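Local coordinates for protein protease Do-like 2, chloroplastic (Arabidopsis thaliana, PDB 4FLN) that acts as a chloroplast serine protease that makes the primary cut in the photodamaged D1 protein of plant photosystem II, at residues S371-A376 against S497-D502; L378-L383 against Q415-S420; D61-W66 against E385-E390; N425-G430 against E480-A485. One frame throughout, in Å; residues are numbered along the deposited sequence.

Contact 1: residues S371-A376 against S497-D502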
loop_
_atom_site.group_PDB
_atom_site.type_symbol
_atom_site.label_atom_id
_atom_site.label_comp_id
_atom_site.label_asym_id
_atom_site.label_seq_id
_atom_site.Cartn_x
_atom_site.Cartn_y
_atom_site.Cartn_z
ATOM N N SER B 371 -17.743 31.748 11.865
ATOM C CA SER B 371 -17.449 33.165 11.797
ATOM C C SER B 371 -16.146 33.409 11.059
ATOM O O SER B 371 -15.233 32.577 11.087
ATOM C CB SER B 371 -17.338 33.733 13.204
ATOM O OG SER B 371 -18.407 33.266 14.001
ATOM N N TYR B 372 -16.073 34.543 10.375
ATOM C CA TYR B 372 -14.824 34.971 9.772
ATOM C C TYR B 372 -14.763 36.480 9.602
ATOM O O TYR B 372 -15.788 37.135 9.438
ATOM C CB TYR B 372 -14.566 34.239 8.450
ATOM C CG TYR B 372 -15.332 34.749 7.255
ATOM C CD1 TYR B 372 -14.749 35.649 6.369
ATOM C CD2 TYR B 372 -16.624 34.310 6.992
ATOM C CE1 TYR B 372 -15.437 36.112 5.265
ATOM C CE2 TYR B 372 -17.320 34.766 5.887
ATOM C CZ TYR B 372 -16.722 35.666 5.025
ATOM O OH TYR B 372 -17.407 36.129 3.926
ATOM N N ILE B 373 -13.554 37.022 9.674
ATOM C CA ILE B 373 -13.319 38.431 9.396
ATOM C C ILE B 373 -11.998 38.579 8.637
ATOM O O ILE B 373 -11.029 37.871 8.920
ATOM C CB ILE B 373 -13.353 39.285 10.692
ATOM C CG1 ILE B 373 -13.132 40.762 10.378
ATOM C CG2 ILE B 373 -12.338 38.788 11.703
ATOM C CD1 ILE B 373 -13.351 41.674 11.572
ATOM N N ILE B 374 -11.976 39.472 7.652
ATOM C CA ILE B 374 -10.797 39.670 6.815
ATOM C C ILE B 374 -10.295 41.108 6.885
ATOM O O ILE B 374 -11.034 42.049 6.612
ATOM C CB ILE B 374 -11.096 39.319 5.347
ATOM C CG1 ILE B 374 -11.792 37.964 5.253
ATOM C CG2 ILE B 374 -9.818 39.295 4.522
ATOM C CD1 ILE B 374 -12.056 37.510 3.834
ATOM N N VAL B 375 -9.037 41.275 7.272
ATOM C CA VAL B 375 -8.423 42.596 7.329
ATOM C C VAL B 375 -7.156 42.613 6.491
ATOM O O VAL B 375 -6.250 41.815 6.714
ATOM C CB VAL B 375 -8.032 42.994 8.765
ATOM C CG1 VAL B 375 -7.963 44.505 8.876
ATOM C CG2 VAL B 375 -9.020 42.433 9.766
ATOM N N ALA B 376 -7.092 43.522 5.529
ATOM C CA ALA B 376 -5.914 43.637 4.686
ATOM C C ALA B 376 -5.583 42.287 4.037
ATOM O O ALA B 376 -4.414 41.953 3.796
ATOM C CB ALA B 376 -4.736 44.159 5.500
ATOM N N SER B 497 -18.084 39.022 1.049
ATOM C CA SER B 497 -18.111 39.914 2.205
ATOM C C SER B 497 -16.862 39.819 3.071
ATOM O O SER B 497 -16.231 38.769 3.151
ATOM C CB SER B 497 -19.345 39.624 3.064
ATOM O OG SER B 497 -19.127 40.007 4.409
ATOM N N GLU B 498 -16.525 40.924 3.728
ATOM C CA GLU B 498 -15.362 40.981 4.604
ATOM C C GLU B 498 -15.601 40.158 5.858
ATOM O O GLU B 498 -14.657 39.700 6.507
ATOM C CB GLU B 498 -15.072 42.424 5.005
ATOM C CG GLU B 498 -16.158 43.051 5.850
ATOM C CD GLU B 498 -15.606 43.753 7.070
ATOM O OE1 GLU B 498 -16.382 43.988 8.019
ATOM O OE2 GLU B 498 -14.397 44.068 7.081
ATOM N N ARG B 499 -16.875 39.981 6.189
ATOM C CA ARG B 499 -17.279 39.316 7.416
ATOM C C ARG B 499 -18.242 38.188 7.139
ATOM O O ARG B 499 -18.643 37.939 6.003
ATOM C CB ARG B 499 -18.020 40.293 8.334
ATOM C CG ARG B 499 -17.162 41.225 9.139
ATOM C CD ARG B 499 -18.029 42.202 9.909
ATOM N NE ARG B 499 -17.382 43.508 10.006
ATOM C CZ ARG B 499 -16.895 44.031 11.130
ATOM N NH1 ARG B 499 -16.991 43.366 12.275
ATOM N NH2 ARG B 499 -16.321 45.226 11.109
ATOM N N SER B 500 -18.618 37.527 8.222
ATOM C CA SER B 500 -19.800 36.697 8.267
ATOM C C SER B 500 -20.768 37.498 9.125
ATOM O O SER B 500 -20.343 38.234 10.015
ATOM C CB SER B 500 -19.483 35.347 8.906
ATOM O OG SER B 500 -18.870 35.513 10.171
ATOM N N ALA B 501 -22.061 37.363 8.849
ATOM C CA ALA B 501 -23.083 38.240 9.419
ATOM C C ALA B 501 -23.008 38.467 10.941
ATOM O O ALA B 501 -23.187 39.593 11.418
ATOM C CB ALA B 501 -24.453 37.732 9.029
ATOM N N ASP B 502 -22.735 37.407 11.695
ATOM C CA ASP B 502 -22.729 37.462 13.158
ATOM C C ASP B 502 -21.762 38.485 13.754
ATOM O O ASP B 502 -21.881 38.844 14.925
ATOM C CB ASP B 502 -22.421 36.081 13.729
ATOM C CG ASP B 502 -21.257 35.409 13.025
ATOM O OD1 ASP B 502 -20.137 35.415 13.578
ATOM O OD2 ASP B 502 -21.464 34.874 11.915
#

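Contact 2: residues L378-L383 against Q415-S420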
loop_
_atom_site.group_PDB
_atom_site.type_symbol
_atom_site.label_atom_id
_atom_site.label_comp_id
_atom_site.label_asym_id
_atom_site.label_seq_id
_atom_site.Cartn_x
_atom_site.Cartn_y
_atom_site.Cartn_z
ATOM N N LEU B 378 -5.958 39.539 5.431
ATOM C CA LEU B 378 -5.666 38.565 6.483
ATOM C C LEU B 378 -6.969 37.922 6.945
ATOM O O LEU B 378 -7.854 38.588 7.482
ATOM C CB LEU B 378 -4.938 39.197 7.680
ATOM C CG LEU B 378 -3.607 39.952 7.536
ATOM C CD1 LEU B 378 -2.774 39.762 8.789
ATOM C CD2 LEU B 378 -2.820 39.549 6.301
ATOM N N VAL B 379 -7.075 36.617 6.744
ATOM C CA VAL B 379 -8.327 35.924 6.982
ATOM C C VAL B 379 -8.321 35.217 8.332
ATOM O O VAL B 379 -7.492 34.332 8.579
ATOM C CB VAL B 379 -8.619 34.923 5.849
ATOM C CG1 VAL B 379 -9.734 33.987 6.231
ATOM C CG2 VAL B 379 -8.961 35.671 4.574
ATOM N N PHE B 380 -9.248 35.623 9.198
ATOM C CA PHE B 380 -9.366 35.063 10.546
ATOM C C PHE B 380 -10.623 34.187 10.743
ATOM O O PHE B 380 -11.716 34.551 10.316
ATOM C CB PHE B 380 -9.370 36.193 11.583
ATOM C CG PHE B 380 -8.109 37.011 11.608
ATOM C CD1 PHE B 380 -6.946 36.501 12.155
ATOM C CD2 PHE B 380 -8.096 38.303 11.122
ATOM C CE1 PHE B 380 -5.793 37.251 12.200
ATOM C CE2 PHE B 380 -6.942 39.061 11.159
ATOM C CZ PHE B 380 -5.788 38.531 11.698
ATOM N N THR B 381 -10.456 33.031 11.378
ATOM C CA THR B 381 -11.588 32.250 11.888
ATOM C C THR B 381 -11.254 31.643 13.242
ATOM O O THR B 381 -10.076 31.528 13.608
ATOM C CB THR B 381 -11.981 31.076 10.978
ATOM O OG1 THR B 381 -10.799 30.481 10.435
ATOM C CG2 THR B 381 -12.880 31.520 9.867
ATOM N N PRO B 382 -12.293 31.239 13.992
ATOM C CA PRO B 382 -12.051 30.480 15.220
ATOM C C PRO B 382 -11.585 29.067 14.872
ATOM O O PRO B 382 -12.021 28.483 13.880
ATOM C CB PRO B 382 -13.424 30.458 15.896
ATOM C CG PRO B 382 -14.209 31.532 15.229
ATOM C CD PRO B 382 -13.719 31.541 13.820
ATOM N N LEU B 383 -10.664 28.543 15.667
ATOM C CA LEU B 383 -10.199 27.186 15.493
ATOM C C LEU B 383 -11.345 26.277 15.913
ATOM O O LEU B 383 -11.991 26.505 16.941
ATOM C CB LEU B 383 -8.975 26.946 16.381
ATOM C CG LEU B 383 -7.835 25.997 15.993
ATOM C CD1 LEU B 383 -7.432 25.200 17.212
ATOM C CD2 LEU B 383 -8.191 25.077 14.850
ATOM N N GLN B 415 -12.287 31.829 22.629
ATOM C CA GLN B 415 -11.955 31.094 21.423
ATOM C C GLN B 415 -10.473 31.219 21.190
ATOM O O GLN B 415 -9.807 32.059 21.784
ATOM C CB GLN B 415 -12.668 31.669 20.201
ATOM C CG GLN B 415 -14.158 31.464 20.165
ATOM C CD GLN B 415 -14.790 32.112 18.950
ATOM O OE1 GLN B 415 -14.293 33.115 18.447
ATOM N NE2 GLN B 415 -15.888 31.539 18.470
ATOM N N ILE B 416 -9.965 30.358 20.324
ATOM C CA ILE B 416 -8.646 30.511 19.761
ATOM C C ILE B 416 -8.924 31.071 18.379
ATOM O O ILE B 416 -9.630 30.453 17.575
ATOM C CB ILE B 416 -7.911 29.155 19.642
ATOM C CG1 ILE B 416 -7.747 28.506 21.013
ATOM C CG2 ILE B 416 -6.550 29.333 19.009
ATOM C CD1 ILE B 416 -7.172 27.113 20.949
ATOM N N VAL B 417 -8.413 32.265 18.118
ATOM C CA VAL B 417 -8.589 32.868 16.816
ATOM C C VAL B 417 -7.347 32.583 15.998
ATOM O O VAL B 417 -6.221 32.809 16.453
ATOM C CB VAL B 417 -8.791 34.378 16.914
ATOM C CG1 VAL B 417 -9.103 34.951 15.532
ATOM C CG2 VAL B 417 -9.898 34.693 17.898
ATOM N N ILE B 418 -7.545 32.062 14.797
ATOM C CA ILE B 418 -6.409 31.785 13.952
ATOM C C ILE B 418 -6.455 32.587 12.669
ATOM O O ILE B 418 -7.514 32.972 12.180
ATOM C CB ILE B 418 -6.289 30.297 13.601
ATOM C CG1 ILE B 418 -7.416 29.890 12.657
ATOM C CG2 ILE B 418 -6.287 29.447 14.858
ATOM C CD1 ILE B 418 -7.035 28.762 11.732
ATOM N N LEU B 419 -5.271 32.845 12.145
ATOM C CA LEU B 419 -5.111 33.381 10.824
ATOM C C LEU B 419 -4.914 32.164 9.941
ATOM O O LEU B 419 -3.878 31.505 10.017
ATOM C CB LEU B 419 -3.850 34.227 10.825
ATOM C CG LEU B 419 -3.284 34.646 9.483
ATOM C CD1 LEU B 419 -4.375 35.303 8.683
ATOM C CD2 LEU B 419 -2.149 35.592 9.723
ATOM N N SER B 420 -5.900 31.850 9.111
ATOM C CA SER B 420 -5.801 30.656 8.262
ATOM C C SER B 420 -4.923 30.873 7.022
ATOM O O SER B 420 -3.935 30.166 6.832
ATOM C CB SER B 420 -7.175 30.066 7.909
ATOM O OG SER B 420 -8.140 31.073 7.684
HETATM O O HOH W 1 -11.577 27.975 19.441
#

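Contact 3: residues D61-W66 against E385-E390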
loop_
_atom_site.group_PDB
_atom_site.type_symbol
_atom_site.label_atom_id
_atom_site.label_comp_id
_atom_site.label_asym_id
_atom_site.label_seq_id
_atom_site.Cartn_x
_atom_site.Cartn_y
_atom_site.Cartn_z
ATOM N N ASP B 61 -17.953 25.138 4.244
ATOM C CA ASP B 61 -16.541 24.810 4.166
ATOM C C ASP B 61 -15.854 25.627 5.257
ATOM O O ASP B 61 -16.058 26.831 5.337
ATOM C CB ASP B 61 -16.011 25.188 2.780
ATOM C CG ASP B 61 -14.517 24.938 2.618
ATOM O OD1 ASP B 61 -14.148 23.927 1.987
ATOM O OD2 ASP B 61 -13.708 25.765 3.096
ATOM N N TYR B 62 -15.073 24.989 6.122
ATOM C CA TYR B 62 -14.380 25.732 7.183
ATOM C C TYR B 62 -13.083 26.391 6.716
ATOM O O TYR B 62 -12.723 27.488 7.166
ATOM C CB TYR B 62 -14.149 24.843 8.407
ATOM C CG TYR B 62 -15.443 24.282 8.928
ATOM C CD1 TYR B 62 -16.130 24.907 9.958
ATOM C CD2 TYR B 62 -16.004 23.151 8.357
ATOM C CE1 TYR B 62 -17.329 24.405 10.421
ATOM C CE2 TYR B 62 -17.198 22.642 8.811
ATOM C CZ TYR B 62 -17.857 23.273 9.840
ATOM O OH TYR B 62 -19.044 22.756 10.289
ATOM N N SER B 63 -12.392 25.706 5.811
ATOM C CA SER B 63 -11.160 26.206 5.231
ATOM C C SER B 63 -11.416 27.546 4.565
ATOM O O SER B 63 -10.659 28.497 4.750
ATOM C CB SER B 63 -10.617 25.199 4.222
ATOM O OG SER B 63 -10.411 23.936 4.836
ATOM N N LEU B 64 -12.498 27.617 3.798
ATOM C CA LEU B 64 -12.933 28.871 3.188
ATOM C C LEU B 64 -14.360 29.185 3.659
ATOM O O LEU B 64 -15.324 28.776 3.011
ATOM C CB LEU B 64 -12.911 28.745 1.661
ATOM C CG LEU B 64 -11.706 28.070 0.991
ATOM C CD1 LEU B 64 -12.090 27.509 -0.376
ATOM C CD2 LEU B 64 -10.522 29.020 0.875
ATOM N N PRO B 65 -14.510 29.883 4.803
ATOM C CA PRO B 65 -15.890 29.921 5.299
ATOM C C PRO B 65 -16.778 31.071 4.812
ATOM O O PRO B 65 -17.626 31.519 5.585
ATOM C CB PRO B 65 -15.674 30.109 6.797
ATOM C CG PRO B 65 -14.434 30.962 6.868
ATOM C CD PRO B 65 -13.557 30.510 5.735
ATOM N N TRP B 66 -16.644 31.483 3.556
ATOM C CA TRP B 66 -17.644 32.299 2.872
ATOM C C TRP B 66 -18.386 31.375 1.924
ATOM O O TRP B 66 -19.283 31.793 1.203
ATOM C CB TRP B 66 -16.996 33.459 2.117
ATOM C CG TRP B 66 -15.737 33.050 1.447
ATOM C CD1 TRP B 66 -15.611 32.511 0.206
ATOM C CD2 TRP B 66 -14.417 33.107 1.998
ATOM N NE1 TRP B 66 -14.291 32.240 -0.060
ATOM C CE2 TRP B 66 -13.537 32.595 1.027
ATOM C CE3 TRP B 66 -13.892 33.547 3.219
ATOM C CZ2 TRP B 66 -12.162 32.508 1.236
ATOM C CZ3 TRP B 66 -12.533 33.463 3.423
ATOM C CH2 TRP B 66 -11.681 32.946 2.437
ATOM N N GLU B 385 -12.836 21.872 15.508
ATOM C CA GLU B 385 -12.451 20.528 15.115
ATOM C C GLU B 385 -12.656 20.279 13.609
ATOM O O GLU B 385 -11.749 19.793 12.924
ATOM C CB GLU B 385 -13.155 19.484 15.976
ATOM C CG GLU B 385 -12.182 18.537 16.669
ATOM C CD GLU B 385 -11.380 19.206 17.784
ATOM O OE1 GLU B 385 -11.971 20.000 18.554
ATOM O OE2 GLU B 385 -10.162 18.933 17.896
ATOM N N PRO B 386 -13.839 20.633 13.084
ATOM C CA PRO B 386 -14.091 20.508 11.644
ATOM C C PRO B 386 -13.008 21.179 10.801
ATOM O O PRO B 386 -12.579 20.592 9.807
ATOM C CB PRO B 386 -15.412 21.242 11.460
ATOM C CG PRO B 386 -16.095 21.113 12.766
ATOM C CD PRO B 386 -15.012 21.150 13.806
ATOM N N LEU B 387 -12.570 22.377 11.186
ATOM C CA LEU B 387 -11.506 23.062 10.447
ATOM C C LEU B 387 -10.231 22.215 10.407
ATOM O O LEU B 387 -9.639 22.007 9.351
ATOM C CB LEU B 387 -11.210 24.444 11.049
ATOM C CG LEU B 387 -10.115 25.268 10.360
ATOM C CD1 LEU B 387 -10.356 25.269 8.871
ATOM C CD2 LEU B 387 -10.091 26.696 10.895
ATOM N N ILE B 388 -9.819 21.745 11.576
ATOM C CA ILE B 388 -8.715 20.810 11.701
ATOM C C ILE B 388 -8.939 19.593 10.801
ATOM O O ILE B 388 -8.092 19.267 9.972
ATOM C CB ILE B 388 -8.554 20.363 13.174
ATOM C CG1 ILE B 388 -8.266 21.575 14.063
ATOM C CG2 ILE B 388 -7.462 19.313 13.312
ATOM C CD1 ILE B 388 -8.126 21.251 15.515
ATOM N N GLU B 389 -10.087 18.935 10.944
ATOM C CA GLU B 389 -10.396 17.770 10.117
ATOM C C GLU B 389 -10.170 18.049 8.623
ATOM O O GLU B 389 -9.549 17.261 7.913
ATOM C CB GLU B 389 -11.837 17.306 10.352
ATOM C CG GLU B 389 -11.976 15.887 10.896
ATOM C CD GLU B 389 -11.649 15.781 12.387
ATOM O OE1 GLU B 389 -10.479 16.015 12.771
ATOM O OE2 GLU B 389 -12.567 15.460 13.176
ATOM N N GLU B 390 -10.664 19.185 8.159
ATOM C CA GLU B 390 -10.644 19.507 6.746
ATOM C C GLU B 390 -9.262 19.907 6.227
ATOM O O GLU B 390 -8.937 19.660 5.065
ATOM C CB GLU B 390 -11.649 20.622 6.473
ATOM C CG GLU B 390 -11.826 20.953 5.014
ATOM C CD GLU B 390 -12.698 22.163 4.812
ATOM O OE1 GLU B 390 -12.941 22.529 3.647
ATOM O OE2 GLU B 390 -13.137 22.753 5.821
#

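Contact 4: residues N425-G430 against E480-A485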
loop_
_atom_site.group_PDB
_atom_site.type_symbol
_atom_site.label_atom_id
_atom_site.label_comp_id
_atom_site.label_asym_id
_atom_site.label_seq_id
_atom_site.Cartn_x
_atom_site.Cartn_y
_atom_site.Cartn_z
ATOM N N ASN B 425 -1.393 40.569 -1.417
ATOM C CA ASN B 425 -1.643 41.946 -1.838
ATOM C C ASN B 425 -0.556 42.902 -1.343
ATOM O O ASN B 425 0.186 42.590 -0.415
ATOM C CB ASN B 425 -3.012 42.420 -1.349
ATOM C CG ASN B 425 -3.442 43.727 -1.993
ATOM O OD1 ASN B 425 -3.266 44.811 -1.425
ATOM N ND2 ASN B 425 -4.010 43.631 -3.190
ATOM N N GLU B 426 -0.478 44.075 -1.958
ATOM C CA GLU B 426 0.614 45.000 -1.682
ATOM C C GLU B 426 0.689 45.502 -0.232
ATOM O O GLU B 426 1.739 45.966 0.211
ATOM C CB GLU B 426 0.582 46.171 -2.662
ATOM N N VAL B 427 -0.409 45.427 0.507
ATOM C CA VAL B 427 -0.389 45.877 1.896
ATOM C C VAL B 427 0.213 44.815 2.822
ATOM O O VAL B 427 0.818 45.130 3.851
ATOM C CB VAL B 427 -1.797 46.226 2.407
ATOM C CG1 VAL B 427 -1.729 47.418 3.336
ATOM C CG2 VAL B 427 -2.732 46.505 1.244
ATOM N N ASN B 428 0.008 43.555 2.454
ATOM C CA ASN B 428 0.443 42.422 3.254
ATOM C C ASN B 428 1.787 41.785 2.860
ATOM O O ASN B 428 2.133 40.707 3.356
ATOM C CB ASN B 428 -0.671 41.378 3.388
ATOM C CG ASN B 428 -1.130 40.817 2.056
ATOM O OD1 ASN B 428 -0.319 40.426 1.212
ATOM N ND2 ASN B 428 -2.448 40.756 1.869
ATOM N N ILE B 429 2.523 42.418 1.948
ATOM C CA ILE B 429 3.770 41.824 1.465
ATOM C C ILE B 429 4.657 41.390 2.627
ATOM O O ILE B 429 4.851 42.128 3.595
ATOM C CB ILE B 429 4.573 42.769 0.534
ATOM C CG1 ILE B 429 5.367 43.792 1.347
ATOM C CG2 ILE B 429 3.654 43.461 -0.477
ATOM C CD1 ILE B 429 5.976 44.879 0.495
ATOM N N GLY B 430 5.176 40.173 2.522
ATOM C CA GLY B 430 5.969 39.570 3.575
ATOM C C GLY B 430 5.112 38.704 4.482
ATOM O O GLY B 430 5.608 37.774 5.121
ATOM N N GLU B 480 -5.112 52.909 6.885
ATOM C CA GLU B 480 -5.771 53.574 5.765
ATOM C C GLU B 480 -5.606 52.795 4.462
ATOM O O GLU B 480 -6.553 52.669 3.682
ATOM C CB GLU B 480 -5.280 55.021 5.619
ATOM N N ALA B 481 -4.410 52.268 4.238
ATOM C CA ALA B 481 -4.138 51.482 3.038
ATOM C C ALA B 481 -4.907 50.162 3.046
ATOM O O ALA B 481 -5.331 49.680 1.996
ATOM C CB ALA B 481 -2.639 51.228 2.891
ATOM N N SER B 482 -5.075 49.573 4.228
ATOM C CA SER B 482 -5.835 48.334 4.358
ATOM C C SER B 482 -7.264 48.525 3.883
ATOM O O SER B 482 -7.828 47.669 3.205
ATOM C CB SER B 482 -5.839 47.844 5.806
ATOM O OG SER B 482 -4.597 47.264 6.150
ATOM N N ASN B 483 -7.849 49.656 4.249
ATOM C CA ASN B 483 -9.221 49.946 3.874
ATOM C C ASN B 483 -9.379 50.131 2.369
ATOM O O ASN B 483 -10.255 49.524 1.758
ATOM C CB ASN B 483 -9.743 51.143 4.665
ATOM C CG ASN B 483 -9.878 50.836 6.150
ATOM O OD1 ASN B 483 -9.225 51.450 6.993
ATOM N ND2 ASN B 483 -10.721 49.863 6.471
ATOM N N SER B 484 -8.513 50.947 1.774
ATOM C CA SER B 484 -8.507 51.156 0.326
ATOM C C SER B 484 -8.411 49.838 -0.437
ATOM O O SER B 484 -8.950 49.706 -1.537
ATOM C CB SER B 484 -7.336 52.051 -0.089
ATOM O OG SER B 484 -7.252 53.211 0.720
ATOM N N ALA B 485 -7.707 48.870 0.141
ATOM C CA ALA B 485 -7.475 47.602 -0.537
ATOM C C ALA B 485 -8.671 46.669 -0.413
ATOM O O ALA B 485 -8.813 45.728 -1.194
ATOM C CB ALA B 485 -6.210 46.930 -0.005
#

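Contact 1: residues S371-A376 against S497-D502
The contact lies in the C-terminal PDZ domain. Here the strand at 373-375 and the residues before it meet the loop that follows helix 479-493. Tyr-372 is the main side chain. Its CG sits in the crowded position between backbone N and carbonyl carbon (chi1 79°), so the ring runs back beneath the loop. Arg-499 C and Ser-500 N lie over one ring face, offset toward the rim. The CB of Ser-500 approaches ring atom CD2 of Tyr-372 at 3.6 Å. At the far end, Tyr-372 OH is 3.0 Å from Ser-497 O and equally 3.0 Å from Arg-499 O. Its single proton could serve either carbonyl. The ring also meets Trp-66 edge to face, in a loop of the protease part of the chain.

Backbone and hydroxyl bonds join 371-374 to 498-502. Ile-374 N donates to Glu-498 O at 2.9 Å, within the carbonyl plane. Tyr-372 N gives a fairly straight bond to Ser-500 OG (3.0 Å, 156° at the hydrogen). Ser-500 N returns a weak bond to Tyr-372 O. The same Ser-500 hydroxyl donates to Asp-502 OD2, so it both receives and gives. Ile-373 and Arg-499 run side by side, with CD1 of Ile-373 over one face of the guanidinium. Arg-499 is held further by Asp-458, which forms a salt bridge to NH2. At the end of the contact, Ser-371 OG donates to Asp-502 OD1 at 2.8 Å, arriving from above the carboxylate plane.

Contact 2: residues L378-L383 against Q415-S420
Gln-415 has CG anti to its carbonyl carbon (chi1 -69°), and its chain is extended beyond CG. This lays the carboxamide alongside the Pro-382 ring. OE1 of Gln-415 comes within 3.6 Å of Pro-382 CG, and NE2 and CD are about as close. Leu-419 has CG anti to its backbone N (chi1 166°). With CG so placed and chi2 near 53°, CD1 of Leu-419 reaches the neighbouring strand, 3.3 Å from Val-379 O and 4.1 Å from Leu-378 CB. The CB of Leu-419 meets ring atom CE1 of Phe-380 at 3.8 Å.

The two strands, 378-382 and 417-422, are antiparallel neighbours in the sheet of the C-terminal PDZ domain. Thr-381 and Ile-418 form the hydrogen-bonded pair. Ile-418 N donates to Thr-381 O at 2.8 Å, and Thr-381 N donates back to Ile-418 O. Phe-380 with Leu-419 and Pro-382 with Val-417 are non-hydrogen-bonded pairs. Ser-420 N reaches Val-379 O, and Leu-383 N reaches Ile-416 O at 2.9 Å. Just past the strand end, a water accepts from Ile-416 N and donates to Leu-383 O.

Phe-380, Pro-382, Val-417 and Leu-419 occupy one sheet face. Thr-381 and Ile-418 lie on the other, where Leu-387 of helix 385-391 packs against both. Leu-383 crosses Ile-418 at about a right angle, its CG 3.9 Å from Ile-418 CG2. OE1 of Gln-415 accepts from the backbone N of Ile-450, the first residue of helix 450-459. An alanine in place of Gln-415 removes the carboxamide that flanks Pro-382 and accepts from Ile-450 N, and would probably loosen the packing there.

Contact 3: residues D61-W66 against E385-E390
The close-packed part of this contact is built by Tyr-62, Pro-386 and Leu-387. The CB of Pro-386 sits over the centre of the Tyr-62 ring, 3.5 Å from the centroid and 12° off its normal. This is a CH-pi contact. CD1 of Leu-387 lies against the Tyr-62 backbone and comes within 3.8 Å of Tyr-62 CB.

Glu-390 leads to the more open side. Its CG is anti to the backbone N and the chain is fully extended. OE2 of Glu-390 thus reaches the loop backbone and accepts two bonds. Tyr-62 N binds it at 3.0 Å on the syn lone pair. Ser-63 N binds it at 3.0 Å from above the carboxylate plane. An alanine in place of Glu-390 removes the acceptor shared by the two loop amides, and would probably loosen the loop from the helix.

The other oxygen, Glu-390 OE1, lies 2.5 Å from Asp-61 OD1, both on partly exposed residues. Asp-61 OD2 takes the amide of Leu-64, three residues on, in an Asx motif that shapes the loop. Ser-63 OG bonds instead to Glu-391.

The loop joins the first two strands of the protease barrel and is probably the counterpart of loop LA of HtrA proteases, docked here on a helix of the C-terminal PDZ domain.

Contact 4: residues N425-G430 against E480-A485
Val-427 carries this small surface contact, and its two methyls divide the work. Its chi1 is -143°, off the staggered positions. CG1 of Val-427 meets Ala-481 CB at 3.9 Å and lies 4.0 Å from Ser-482 OG. CG2 of Val-427 meets Ala-485 CB at 3.7 Å. Ala-481 and Ala-485 are one helical turn apart, so the valine spans two short side chains on the same helix face. Asn-425 has CG anti to its backbone N (chi1 -168°), which brings OD1 to 3.9 Å from Ala-485 CB.

Ser-482 has OG anti to its carbonyl carbon (chi1 -76°). The hydroxyl turns back to bond Glu-478 O, so it offers the valine only a packing surface. Asn-428 points the other way, into the loop, with CG between backbone N and carbonyl carbon. Its OD1 accepts from Asn-425 N at 2.8 Å, on a lone pair. Its ND2 bonds Leu-423 O and Ala-376 O, so one amide braces its own loop and joins it to Ala-376, just past strand 373-375.

Asn-264 of a second subunit donates from ND2 to Val-427 O and Ile-429 O. Within the C-terminal PDZ domain, a type I beta turn from Asn-425 to Asn-428 rests on helix 479-493.

How the contacts relate
Contacts 1 and 2 share the PDZ sheet, with centres about 11 Å apart. Their strands 373-375 and 378-382 are neighbours, and Phe-380 N lies 2.9 Å from Ile-373 O. Contact 3 sits about 11 Å from contact 2, centre to centre. Leu-387 CD2 is 3.8 Å from Ile-418 CD1, and Pro-65 packs on Thr-381. Contacts 1 and 3 meet where the protease loop passes Tyr-372. Contact 4 lies at the other end of the domain, its centre about 25 Å from that of contact 3. It packs on contact 1, with Ala-376 CB 3.2 Å from Ser-482 OG. All four contacts lie away from the probable catalytic residues His-91, Asp-122 and Ser-200.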